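Local coordinates for putative cell adhesion protein (PDB 4GPV) that probably serves as a FimA-like subunit of a pilus, a cell-surface adhesion fibre of a gut bacterium, at residues V164-R168 / K169-G173; I282-N286 / T287-H291. All blocks are in the same frame, centred on the assembly; numbering follows the deposited sequence.

Interaction 1: V164-R168 / K169-G173; sequences VKDNR and KNMTG
A local side-chain contact between Arg168 and the selenomethionine Met171 marks the place where strand 146-169 gives way to the loop leading to strand 176-193. The methyl CE lies 3.2 Å above the guanidinium plane of Arg168, displaced toward its rim; its nearest atom there is NH2, with CE to NH2 at 3.5 Å. The selenium lies on the carboxylate side of the methyl, and Met171 SE comes to 3.6 Å from Asp166 OD2. The bend at chi3 of Met171, 66°, turns the methyl over the arginine. Because a second conformer of Met171 is deposited, this placement of the methyl describes one of two conformers.

Within 164-168 the guanidinium is held by Asp166. Arg168 grips Asp166 side-on with two nitrogens: NE to OD1 at 2.8 Å, almost straight at 178° and in the guanidinium plane, and NH2 to OD2 at 2.9 Å, bent and tilted from that plane. The backbone N of Arg168 also donates to Asp166 OD1, at 3.0 Å, closing an Asx turn. OD1 therefore holds two donors, which arrive from opposite faces of the carboxylate, and the acid is tied to both ends of the same arginine. Asp180 is the second anchor, forming a salt bridge with NH2 of Arg168, so the arginine charge is shared between two acids, which probably keeps both ionised.

Backbone bonds from Lys165 and Asn167 to Leu305 pair this end with strand 297-306, while the side chains of Arg168 and Met171 reach Ile178 and Asp180 of strand 176-193.

Interaction 2: I282-N286 / T287-H291; sequences ILFTN and TDARH
The carbonyl oxygen of Thr285 gathers three backbone donors of 287-291: Arg290 N, at 2.9 Å, makes the shortest bond, though a bent one (131°), while those of Asp288 N and His291 N are long and weak. Asp288 N has a better acceptor in the hydroxyl of the same threonine, OG1, at 3.0 Å. Chi1 of Thr285, 61°, sets OG1 between its backbone N and carbonyl carbon, from where it can face the turn. A water 2.7 Å from Thr285 OG1 reaches Thr287 OG1 by a longer contact.

Asp288 folds back on the strand end. Asp288 OD2 takes the N-H of Leu283 at 2.9 Å, on the anti side and 24° out of the carboxylate plane, with CD1 of Ile282 packed 3.3 Å from the same oxygen. One residue on, Ala289 N donates to Leu283 O at 3.1 Å, nearly in line with the carbonyl. These bonds anchor the turn to both backbone polar groups of Leu283. Leu283 O also takes a weak bond from Thr285 N, which closes an inverse gamma turn centred on Phe284. CB of Ala289 lies 4.0 Å from Ile282 CG1.

Backbone bonds from Ile282 to Leu263 and from Phe284 to Thr261 hold this end against strand 262-271 and the loop before it; Ile282 and Ala289 pack on Val333 of strand 329-343.

How the interactions relate
Followed from the N terminus, the two contacts come in series, neither enclosing nor crossing the other. Interaction 1 closes first, at the exit of strand 146-169, and begins the connection to strand 176-193, which lies in the other sheet. Interaction 2 forms later, at the end of strand 274-283, and turns the chain toward strand 297-306, back in the first sheet. Both are thus local turns on connections between the two sheets of the FimA-like C-terminal region, and strand 297-306 is a shared neighbour. They do not touch: their centres are 25 Å apart and their nearest atoms about 10 Å.

Interaction 1: V164-R168 / K169-G173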
loop_
_atom_site.group_PDB
_atom_site.type_symbol
_atom_site.label_atom_id
_atom_site.label_comp_id
_atom_site.label_asym_id
_atom_site.label_seq_id
_atom_site.Cartn_x
_atom_site.Cartn_y
_atom_site.Cartn_z
ATOM N N VAL A 164 -1.823 18.266 7.469
ATOM C CA VAL A 164 -2.844 18.867 8.298
ATOM C C VAL A 164 -2.605 20.370 8.376
ATOM O O VAL A 164 -1.488 20.792 8.664
ATOM C CB VAL A 164 -2.867 18.229 9.703
ATOM C CG1 VAL A 164 -3.928 18.894 10.595
ATOM C CG2 VAL A 164 -3.103 16.722 9.603
ATOM N N LYS A 165 -3.619 21.155 8.034
ATOM C CA LYS A 165 -3.598 22.624 8.187
ATOM C C LYS A 165 -4.630 22.924 9.237
ATOM O O LYS A 165 -5.829 22.834 8.962
ATOM C CB LYS A 165 -3.864 23.338 6.854
ATOM C CG LYS A 165 -2.733 23.089 5.877
ATOM C CD LYS A 165 -3.014 23.615 4.502
ATOM C CE LYS A 165 -1.894 23.217 3.583
ATOM N NZ LYS A 165 -1.923 23.981 2.305
ATOM N N ASP A 166 -4.175 23.178 10.475
ATOM C CA ASP A 166 -5.067 23.348 11.598
ATOM C C ASP A 166 -5.368 24.822 11.878
ATOM O O ASP A 166 -4.513 25.541 12.404
ATOM C CB ASP A 166 -4.508 22.670 12.853
ATOM C CG ASP A 166 -5.539 22.605 13.973
ATOM O OD1 ASP A 166 -6.725 22.949 13.719
ATOM O OD2 ASP A 166 -5.172 22.205 15.092
ATOM N N ASN A 167 -6.624 25.246 11.587
ATOM C CA ASN A 167 -7.092 26.617 11.794
ATOM C C ASN A 167 -8.149 26.666 12.892
ATOM O O ASN A 167 -8.871 27.658 13.021
ATOM C CB ASN A 167 -7.629 27.236 10.496
ATOM C CG ASN A 167 -6.594 27.361 9.410
ATOM O OD1 ASN A 167 -5.386 27.467 9.660
ATOM N ND2 ASN A 167 -7.053 27.368 8.175
ATOM N N ARG A 168 -8.254 25.584 13.677
ATOM C CA ARG A 168 -9.183 25.558 14.810
ATOM C C ARG A 168 -8.626 26.470 15.903
ATOM O O ARG A 168 -7.411 26.559 16.063
ATOM C CB ARG A 168 -9.387 24.128 15.345
ATOM C CG ARG A 168 -10.127 23.174 14.404
ATOM C CD ARG A 168 -10.031 21.716 14.863
ATOM N NE ARG A 168 -8.625 21.292 14.917
ATOM C CZ ARG A 168 -8.179 20.169 15.467
ATOM N NH1 ARG A 168 -9.025 19.306 16.020
ATOM N NH2 ARG A 168 -6.883 19.893 15.457
ATOM N N LYS A 169 -9.506 27.150 16.628
ATOM C CA LYS A 169 -9.083 28.046 17.698
ATOM C C LYS A 169 -9.636 27.562 19.012
ATOM O O LYS A 169 -10.696 26.945 19.030
ATOM C CB LYS A 169 -9.589 29.486 17.430
ATOM C CG LYS A 169 -9.116 30.113 16.121
ATOM C CD LYS A 169 -9.616 31.561 15.966
ATOM C CE LYS A 169 -11.077 31.669 15.590
ATOM N NZ LYS A 169 -11.490 33.077 15.381
ATOM N N ASN A 170 -8.961 27.913 20.117
ATOM C CA ASN A 170 -9.410 27.635 21.484
ATOM C C ASN A 170 -9.798 26.167 21.686
ATOM O O ASN A 170 -10.910 25.867 22.147
ATOM C CB ASN A 170 -10.583 28.547 21.838
ATOM C CG ASN A 170 -10.318 30.021 21.631
ATOM O OD1 ASN A 170 -9.229 30.541 21.909
ATOM N ND2 ASN A 170 -11.311 30.714 21.111
HETATM N N MSE A 171 -8.869 25.276 21.338
HETATM C CA MSE A 171 -9.096 23.839 21.482
HETATM C C MSE A 171 -9.073 23.412 22.950
HETATM O O MSE A 171 -9.657 22.383 23.283
HETATM C CB MSE A 171 -8.073 23.050 20.686
HETATM C CG MSE A 171 -8.332 23.083 19.208
HETATM SE SE MSE A 171 -6.883 22.230 18.297
HETATM C CE MSE A 171 -7.110 20.345 18.940
ATOM N N THR A 172 -8.408 24.184 23.818
ATOM C CA THR A 172 -8.320 23.925 25.256
ATOM C C THR A 172 -8.648 25.210 26.023
ATOM O O THR A 172 -8.620 26.314 25.448
ATOM C CB THR A 172 -6.928 23.381 25.666
ATOM O OG1 THR A 172 -5.941 24.394 25.515
ATOM C CG2 THR A 172 -6.512 22.117 24.921
ATOM N N GLY A 173 -8.980 25.055 27.304
ATOM C CA GLY A 173 -9.283 26.177 28.177
ATOM C C GLY A 173 -10.744 26.568 28.261
ATOM O O GLY A 173 -11.137 27.224 29.227
#

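Interaction 2: I282-N286 / T287-H291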
loop_
_atom_site.group_PDB
_atom_site.type_symbol
_atom_site.label_atom_id
_atom_site.label_comp_id
_atom_site.label_asym_id
_atom_site.label_seq_id
_atom_site.Cartn_x
_atom_site.Cartn_y
_atom_site.Cartn_z
ATOM N N ILE A 282 -11.622 11.193 5.695
ATOM C CA ILE A 282 -11.749 11.200 4.248
ATOM C C ILE A 282 -11.943 9.762 3.784
ATOM O O ILE A 282 -11.115 8.896 4.079
ATOM C CB ILE A 282 -10.632 11.943 3.467
ATOM C CG1 ILE A 282 -11.040 12.162 1.969
ATOM C CG2 ILE A 282 -9.293 11.281 3.580
ATOM C CD1 ILE A 282 -12.442 13.052 1.727
ATOM N N LEU A 283 -13.057 9.509 3.075
ATOM C CA LEU A 283 -13.364 8.180 2.533
ATOM C C LEU A 283 -12.782 8.070 1.155
ATOM O O LEU A 283 -13.023 8.959 0.337
ATOM C CB LEU A 283 -14.891 7.940 2.458
ATOM C CG LEU A 283 -15.585 7.410 3.696
ATOM C CD1 LEU A 283 -15.635 8.455 4.742
ATOM C CD2 LEU A 283 -16.997 7.022 3.361
ATOM N N PHE A 284 -12.052 6.981 0.882
ATOM C CA PHE A 284 -11.480 6.723 -0.444
ATOM C C PHE A 284 -12.537 6.009 -1.283
ATOM O O PHE A 284 -12.473 4.783 -1.526
ATOM C CB PHE A 284 -10.181 5.924 -0.366
ATOM C CG PHE A 284 -9.045 6.808 0.077
ATOM C CD1 PHE A 284 -8.360 7.598 -0.843
ATOM C CD2 PHE A 284 -8.704 6.905 1.422
ATOM C CE1 PHE A 284 -7.313 8.434 -0.428
ATOM C CE2 PHE A 284 -7.639 7.730 1.835
ATOM C CZ PHE A 284 -6.979 8.505 0.908
ATOM N N THR A 285 -13.532 6.798 -1.686
ATOM C CA THR A 285 -14.628 6.402 -2.579
ATOM C C THR A 285 -14.664 7.361 -3.762
ATOM O O THR A 285 -14.188 8.494 -3.666
ATOM C CB THR A 285 -16.001 6.486 -1.857
ATOM O OG1 THR A 285 -16.247 7.840 -1.453
ATOM C CG2 THR A 285 -16.112 5.540 -0.690
ATOM N N ASN A 286 -15.343 6.948 -4.836
ATOM C CA ASN A 286 -15.533 7.836 -5.984
ATOM C C ASN A 286 -16.337 9.106 -5.664
ATOM O O ASN A 286 -16.153 10.091 -6.359
ATOM C CB ASN A 286 -16.245 7.071 -7.100
ATOM C CG ASN A 286 -15.297 6.160 -7.811
ATOM O OD1 ASN A 286 -14.070 6.348 -7.797
ATOM N ND2 ASN A 286 -15.845 5.135 -8.436
ATOM N N THR A 287 -17.221 9.090 -4.652
ATOM C CA THR A 287 -18.062 10.249 -4.326
ATOM C C THR A 287 -17.456 11.160 -3.252
ATOM O O THR A 287 -17.854 12.319 -3.190
ATOM C CB THR A 287 -19.487 9.825 -3.894
ATOM O OG1 THR A 287 -19.403 8.970 -2.754
ATOM C CG2 THR A 287 -20.249 9.129 -5.004
ATOM N N ASP A 288 -16.507 10.673 -2.417
ATOM C CA ASP A 288 -15.940 11.538 -1.363
ATOM C C ASP A 288 -14.565 12.039 -1.804
ATOM O O ASP A 288 -14.468 13.173 -2.286
ATOM C CB ASP A 288 -15.898 10.829 0.008
ATOM C CG ASP A 288 -15.730 11.758 1.204
ATOM O OD1 ASP A 288 -16.136 12.937 1.103
ATOM O OD2 ASP A 288 -15.221 11.289 2.266
ATOM N N ALA A 289 -13.527 11.203 -1.696
ATOM C CA ALA A 289 -12.178 11.576 -2.137
ATOM C C ALA A 289 -12.083 11.719 -3.645
ATOM O O ALA A 289 -11.156 12.376 -4.115
ATOM C CB ALA A 289 -11.179 10.520 -1.680
ATOM N N ARG A 290 -13.015 11.073 -4.411
ATOM C CA ARG A 290 -13.027 11.005 -5.884
ATOM C C ARG A 290 -11.877 10.086 -6.338
ATOM O O ARG A 290 -11.418 10.133 -7.482
ATOM C CB ARG A 290 -12.985 12.392 -6.582
ATOM C CG ARG A 290 -14.067 13.377 -6.115
ATOM C CD ARG A 290 -15.339 13.283 -6.935
ATOM N NE ARG A 290 -16.515 13.681 -6.159
ATOM C CZ ARG A 290 -17.766 13.329 -6.446
ATOM N NH1 ARG A 290 -18.021 12.554 -7.496
ATOM N NH2 ARG A 290 -18.770 13.743 -5.685
ATOM N N HIS A 291 -11.424 9.214 -5.428
ATOM C CA HIS A 291 -10.378 8.226 -5.630
ATOM C C HIS A 291 -10.584 7.051 -4.742
ATOM O O HIS A 291 -10.805 7.225 -3.545
ATOM C CB HIS A 291 -8.950 8.758 -5.320
ATOM C CG HIS A 291 -8.535 9.971 -6.080
ATOM N ND1 HIS A 291 -7.908 9.874 -7.295
ATOM C CD2 HIS A 291 -8.669 11.276 -5.753
ATOM C CE1 HIS A 291 -7.677 11.120 -7.676
ATOM N NE2 HIS A 291 -8.122 11.994 -6.775
HETATM O O HOH W 1 -18.226 8.466 0.258
#